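Local coordinates for reticulocyte-binding protein 2a (Plasmodium vivax, PDB 4Z8N), which binds erythrocytes, probably as part of the parasite's invasion of reticulocytes, through the alpha-helical domain described here, at residues L84-N89 / G281-N286; E78-V83 / K105-A110. One frame throughout, in Å; residues are numbered along the deposited sequence.

Overall arrangement
Both contacts belong to the erythrocyte-binding domain, an elongated helical scaffold, and both use helix 71-85. Contact 2 (78-83 with 105-110) pairs that helix with helix 94-115, its antiparallel neighbour next but one along the chain. Contact 1 (84-89 with 281-286) takes up where the first segment of contact 2 stops and joins the end of helix 71-85 to the long C-terminal helix 246-297, nearly two hundred residues later. Their centres are about 16 Å apart, on the same side of the chain's centre, contact 1 about 25 Å and contact 2 about 20 Å from it, centre to centre. One is apolar and the other polar, and both lie away from the calcium-binding residue Glu120.

Contact 1 of 2, residues L84-N89 / G281-N286; sequences LEYPEN and GKLLAN
With CG of Leu283 trans to the backbone nitrogen (chi1 177°), the two methyls of this leucine are carried across to Glu85 and Tyr86, whose own CG atoms stand opposite the carbonyl carbon. The forked end of Leu283 divides its contacts. CD2 lies off-centre above the Tyr86 ring, 4.2 Å from its centroid and 29° from the ring normal, in a CH-pi contact. CD1 meets the same ring obliquely, with Leu283 CD1 3.6 Å from Tyr86 CE2. The CD2 methyl also presses on the aliphatic base of Glu85, with Leu283 CD2 3.6 Å from Glu85 CB, and reaches the backbone with 3.7 Å to Glu85 O. Tyr86 is the first residue to leave helical geometry after helix 71-85, so a C-terminal helix side chain packs against the point where that helix ends. Leu283 also touches Leu207 of helix 199-237. The carboxylate of Glu85 stays close to the same CD2 methyl, while its OE2 forms a salt bridge with Lys280, which may also offset the nearby carboxylate of Glu210. No hydrogen bond crosses between the two segments, so the contact itself rests on dispersion and CH-pi attraction.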
loop_
_atom_site.group_PDB
_atom_site.type_symbol
_atom_site.label_atom_id
_atom_site.label_comp_id
_atom_site.label_asym_id
_atom_site.label_seq_id
_atom_site.Cartn_x
_atom_site.Cartn_y
_atom_site.Cartn_z
ATOM N N LEU A 84 -13.586 20.084 -3.638
ATOM C CA LEU A 84 -14.632 19.321 -2.966
ATOM C C LEU A 84 -14.486 19.333 -1.445
ATOM O O LEU A 84 -15.461 19.118 -0.722
ATOM C CB LEU A 84 -14.638 17.877 -3.473
ATOM C CG LEU A 84 -14.980 17.674 -4.949
ATOM C CD1 LEU A 84 -14.737 16.229 -5.353
ATOM C CD2 LEU A 84 -16.424 18.071 -5.228
ATOM N N GLU A 85 -13.272 19.582 -0.963
ATOM C CA GLU A 85 -13.012 19.601 0.476
ATOM C C GLU A 85 -13.207 20.988 1.064
ATOM O O GLU A 85 -13.508 21.137 2.250
ATOM C CB GLU A 85 -11.595 19.110 0.776
ATOM C CG GLU A 85 -11.410 17.613 0.608
ATOM C CD GLU A 85 -10.019 17.155 1.002
ATOM O OE1 GLU A 85 -9.131 18.018 1.164
ATOM O OE2 GLU A 85 -9.820 15.933 1.159
ATOM N N TYR A 86 -13.031 22.005 0.228
ATOM C CA TYR A 86 -13.196 23.384 0.664
ATOM C C TYR A 86 -14.113 24.164 -0.274
ATOM O O TYR A 86 -13.677 25.121 -0.911
ATOM C CB TYR A 86 -11.830 24.071 0.762
ATOM C CG TYR A 86 -10.889 23.410 1.749
ATOM C CD1 TYR A 86 -10.063 22.364 1.358
ATOM C CD2 TYR A 86 -10.835 23.829 3.072
ATOM C CE1 TYR A 86 -9.206 21.756 2.259
ATOM C CE2 TYR A 86 -9.981 23.227 3.978
ATOM C CZ TYR A 86 -9.169 22.193 3.567
ATOM O OH TYR A 86 -8.318 21.594 4.469
ATOM N N PRO A 87 -15.395 23.761 -0.354
ATOM C CA PRO A 87 -16.312 24.400 -1.304
ATOM C C PRO A 87 -16.675 25.832 -0.921
ATOM O O PRO A 87 -16.856 26.670 -1.805
ATOM C CB PRO A 87 -17.551 23.499 -1.256
ATOM C CG PRO A 87 -17.520 22.894 0.105
ATOM C CD PRO A 87 -16.064 22.709 0.436
ATOM N N GLU A 88 -16.787 26.099 0.376
ATOM C CA GLU A 88 -17.174 27.420 0.853
ATOM C C GLU A 88 -16.102 28.451 0.511
ATOM O O GLU A 88 -16.410 29.552 0.060
ATOM C CB GLU A 88 -17.428 27.399 2.363
ATOM C CG GLU A 88 -18.447 26.360 2.822
ATOM C CD GLU A 88 -17.805 25.058 3.283
ATOM O OE1 GLU A 88 -16.646 24.788 2.901
ATOM O OE2 GLU A 88 -18.458 24.307 4.040
ATOM N N ASN A 89 -14.842 28.086 0.719
ATOM C CA ASN A 89 -13.744 28.993 0.413
ATOM C C ASN A 89 -13.553 29.167 -1.091
ATOM O O ASN A 89 -13.024 30.182 -1.539
ATOM C CB ASN A 89 -12.450 28.503 1.060
ATOM C CG ASN A 89 -12.432 28.727 2.562
ATOM O OD1 ASN A 89 -12.329 29.860 3.032
ATOM N ND2 ASN A 89 -12.533 27.645 3.320
ATOM N N GLY A 281 -9.581 14.186 9.078
ATOM C CA GLY A 281 -10.346 14.241 10.311
ATOM C C GLY A 281 -10.485 15.649 10.855
ATOM O O GLY A 281 -11.575 16.068 11.246
ATOM N N LYS A 282 -9.379 16.385 10.876
ATOM C CA LYS A 282 -9.399 17.777 11.316
ATOM C C LYS A 282 -10.378 18.599 10.481
ATOM O O LYS A 282 -11.145 19.399 11.018
ATOM C CB LYS A 282 -8.000 18.392 11.238
ATOM C CG LYS A 282 -7.998 19.910 11.317
ATOM C CD LYS A 282 -6.589 20.474 11.433
ATOM C CE LYS A 282 -6.611 21.997 11.437
ATOM N NZ LYS A 282 -5.268 22.582 11.715
ATOM N N LEU A 283 -10.350 18.389 9.169
ATOM C CA LEU A 283 -11.244 19.098 8.260
ATOM C C LEU A 283 -12.695 18.703 8.498
ATOM O O LEU A 283 -13.588 19.552 8.487
ATOM C CB LEU A 283 -10.859 18.828 6.805
ATOM C CG LEU A 283 -11.760 19.454 5.736
ATOM C CD1 LEU A 283 -11.895 20.958 5.935
ATOM C CD2 LEU A 283 -11.220 19.148 4.349
ATOM N N LEU A 284 -12.925 17.410 8.714
ATOM C CA LEU A 284 -14.272 16.898 8.944
ATOM C C LEU A 284 -14.893 17.501 10.196
ATOM O O LEU A 284 -16.070 17.859 10.198
ATOM C CB LEU A 284 -14.255 15.371 9.054
ATOM C CG LEU A 284 -15.626 14.725 9.280
ATOM C CD1 LEU A 284 -16.563 15.027 8.118
ATOM C CD2 LEU A 284 -15.498 13.227 9.494
ATOM N N ALA A 285 -14.101 17.607 11.260
ATOM C CA ALA A 285 -14.583 18.190 12.508
ATOM C C ALA A 285 -14.976 19.649 12.296
ATOM O O ALA A 285 -15.976 20.117 12.842
ATOM C CB ALA A 285 -13.530 18.072 13.597
ATOM N N ASN A 286 -14.186 20.359 11.498
ATOM C CA ASN A 286 -14.495 21.742 11.152
ATOM C C ASN A 286 -15.760 21.837 10.305
ATOM O O ASN A 286 -16.557 22.759 10.473
ATOM C CB ASN A 286 -13.321 22.387 10.413
ATOM C CG ASN A 286 -12.157 22.697 11.329
ATOM O OD1 ASN A 286 -12.346 23.031 12.499
ATOM N ND2 ASN A 286 -10.944 22.594 10.801
#

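Contact 2 of 2, residues E78-V83 / K105-A110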
loop_
_atom_site.group_PDB
_atom_site.type_symbol
_atom_site.label_atom_id
_atom_site.label_comp_id
_atom_site.label_asym_id
_atom_site.label_seq_id
_atom_site.Cartn_x
_atom_site.Cartn_y
_atom_site.Cartn_z
ATOM N N GLU A 78 -6.134 15.932 -7.677
ATOM C CA GLU A 78 -5.938 16.583 -6.384
ATOM C C GLU A 78 -6.527 17.994 -6.344
ATOM O O GLU A 78 -6.964 18.457 -5.292
ATOM C CB GLU A 78 -4.450 16.627 -6.025
ATOM C CG GLU A 78 -3.842 15.257 -5.759
ATOM C CD GLU A 78 -2.530 15.333 -5.002
ATOM O OE1 GLU A 78 -1.466 15.334 -5.655
ATOM O OE2 GLU A 78 -2.563 15.383 -3.753
ATOM N N LYS A 79 -6.545 18.681 -7.482
ATOM C CA LYS A 79 -7.157 20.002 -7.529
ATOM C C LYS A 79 -8.673 19.890 -7.411
ATOM O O LYS A 79 -9.319 20.745 -6.810
ATOM C CB LYS A 79 -6.771 20.740 -8.810
ATOM C CG LYS A 79 -6.295 22.157 -8.552
ATOM C CD LYS A 79 -5.199 22.150 -7.504
ATOM C CE LYS A 79 -5.295 23.340 -6.564
ATOM N NZ LYS A 79 -4.230 23.301 -5.528
ATOM N N THR A 80 -9.238 18.830 -7.980
ATOM C CA THR A 80 -10.670 18.579 -7.851
ATOM C C THR A 80 -11.035 18.274 -6.400
ATOM O O THR A 80 -12.025 18.788 -5.877
ATOM C CB THR A 80 -11.123 17.414 -8.748
ATOM O OG1 THR A 80 -10.830 17.727 -10.114
ATOM C CG2 THR A 80 -12.618 17.174 -8.601
ATOM N N ILE A 81 -10.224 17.441 -5.754
ATOM C CA ILE A 81 -10.424 17.092 -4.350
ATOM C C ILE A 81 -10.356 18.333 -3.458
ATOM O O ILE A 81 -11.141 18.475 -2.518
ATOM C CB ILE A 81 -9.376 16.054 -3.885
ATOM C CG1 ILE A 81 -9.605 14.725 -4.602
ATOM C CG2 ILE A 81 -9.432 15.860 -2.377
ATOM C CD1 ILE A 81 -8.585 13.669 -4.277
ATOM N N PHE A 82 -9.425 19.231 -3.768
ATOM C CA PHE A 82 -9.272 20.480 -3.021
ATOM C C PHE A 82 -10.554 21.315 -3.080
ATOM O O PHE A 82 -10.976 21.890 -2.074
ATOM C CB PHE A 82 -8.080 21.280 -3.563
ATOM C CG PHE A 82 -7.797 22.551 -2.806
ATOM C CD1 PHE A 82 -7.758 22.556 -1.421
ATOM C CD2 PHE A 82 -7.544 23.736 -3.482
ATOM C CE1 PHE A 82 -7.491 23.723 -0.722
ATOM C CE2 PHE A 82 -7.275 24.908 -2.790
ATOM C CZ PHE A 82 -7.248 24.901 -1.408
ATOM N N VAL A 83 -11.177 21.367 -4.257
ATOM C CA VAL A 83 -12.443 22.076 -4.421
ATOM C C VAL A 83 -13.555 21.412 -3.610
ATOM O O VAL A 83 -14.361 22.087 -2.965
ATOM C CB VAL A 83 -12.879 22.144 -5.903
ATOM C CG1 VAL A 83 -14.196 22.898 -6.036
ATOM C CG2 VAL A 83 -11.803 22.805 -6.749
ATOM N N LYS A 105 -14.834 11.437 -9.878
ATOM C CA LYS A 105 -14.969 10.009 -10.156
ATOM C C LYS A 105 -14.248 9.616 -11.441
ATOM O O LYS A 105 -13.514 8.630 -11.474
ATOM C CB LYS A 105 -16.444 9.617 -10.257
ATOM C CG LYS A 105 -17.228 9.749 -8.965
ATOM C CD LYS A 105 -18.719 9.573 -9.230
ATOM C CE LYS A 105 -19.511 9.446 -7.941
ATOM N NZ LYS A 105 -20.979 9.361 -8.193
ATOM N N GLN A 106 -14.467 10.391 -12.500
ATOM C CA GLN A 106 -13.825 10.137 -13.784
ATOM C C GLN A 106 -12.311 10.254 -13.657
ATOM O O GLN A 106 -11.566 9.420 -14.170
ATOM C CB GLN A 106 -14.347 11.108 -14.844
ATOM C CG GLN A 106 -15.849 11.022 -15.071
ATOM C CD GLN A 106 -16.397 12.209 -15.842
ATOM O OE1 GLN A 106 -15.831 13.303 -15.809
ATOM N NE2 GLN A 106 -17.504 11.998 -16.545
ATOM N N GLN A 107 -11.866 11.289 -12.954
ATOM C CA GLN A 107 -10.443 11.553 -12.789
ATOM C C GLN A 107 -9.752 10.510 -11.914
ATOM O O GLN A 107 -8.595 10.164 -12.156
ATOM C CB GLN A 107 -10.229 12.950 -12.206
ATOM C CG GLN A 107 -10.484 14.072 -13.201
ATOM C CD GLN A 107 -10.379 15.438 -12.563
ATOM O OE1 GLN A 107 -10.562 15.584 -11.354
ATOM N NE2 GLN A 107 -10.077 16.447 -13.369
ATOM N N LEU A 108 -10.451 10.014 -10.899
ATOM C CA LEU A 108 -9.911 8.940 -10.071
ATOM C C LEU A 108 -9.782 7.669 -10.902
ATOM O O LEU A 108 -8.784 6.953 -10.817
ATOM C CB LEU A 108 -10.792 8.690 -8.844
ATOM C CG LEU A 108 -10.416 7.497 -7.955
ATOM C CD1 LEU A 108 -8.998 7.629 -7.415
ATOM C CD2 LEU A 108 -11.415 7.321 -6.813
ATOM N N ASP A 109 -10.797 7.398 -11.716
ATOM C CA ASP A 109 -10.792 6.218 -12.571
ATOM C C ASP A 109 -9.707 6.313 -13.642
ATOM O O ASP A 109 -9.071 5.316 -13.979
ATOM C CB ASP A 109 -12.160 6.023 -13.224
ATOM C CG ASP A 109 -12.239 4.749 -14.038
ATOM O OD1 ASP A 109 -11.781 3.697 -13.542
ATOM O OD2 ASP A 109 -12.753 4.798 -15.174
ATOM N N ALA A 110 -9.499 7.514 -14.173
ATOM C CA ALA A 110 -8.501 7.720 -15.218
ATOM C C ALA A 110 -7.082 7.581 -14.671
ATOM O O ALA A 110 -6.208 7.024 -15.335
ATOM C CB ALA A 110 -8.687 9.086 -15.872
#
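Thr80 and Gln107 carry this contact alone, joining two antiparallel helices whose nearest CA atoms, those of the same two residues, are 8.6 Å apart. Along segment 105-110, the carbonyls of Lys105 and Gln106 accept the amides of Asp109 and Ala110. Gln107 comes next and spans the gap. Its CB points at helix 71-85, and from CG onward the chain runs extended (chi2 175°), delivering the amide to the threonine. The hydroxyl of Thr80 is presented by a chi1 of -60°, which sets OG1 anti to the carbonyl carbon and beside the backbone N.

The bond runs from Thr80 OG1 to Gln107 OE1. The modelled 2.5 Å between Thr80 OG1 and Gln107 OE1 is very short, and its exact length is doubtful. As modelled, the bond is bent at OE1 by the usual amount for an amide oxygen and leans to the side of the amide nitrogen, with Thr80 OG1 3.6 Å from Gln107 NE2. Thr80 OG1 also has a hydrogen-bonding partner one turn back in its own helix, the carbonyl of Ala76, so two acceptors compete for the one hydroxyl proton, and how it is shared between them remains open. At the end of the segment, Ala110 meets helix 71-85 again by packing against Lys73, which Gln107 touches as well.

Gln107 lies also against Ala76 and Leu77 of helix 71-85, while Thr80 packs on Lys100 and Tyr104 of helix 94-115. The two helices thus form an antiparallel hairpin, with the short helix 87-90 in its connection and the Cys70-Cys114 disulfide clasping its opposite end.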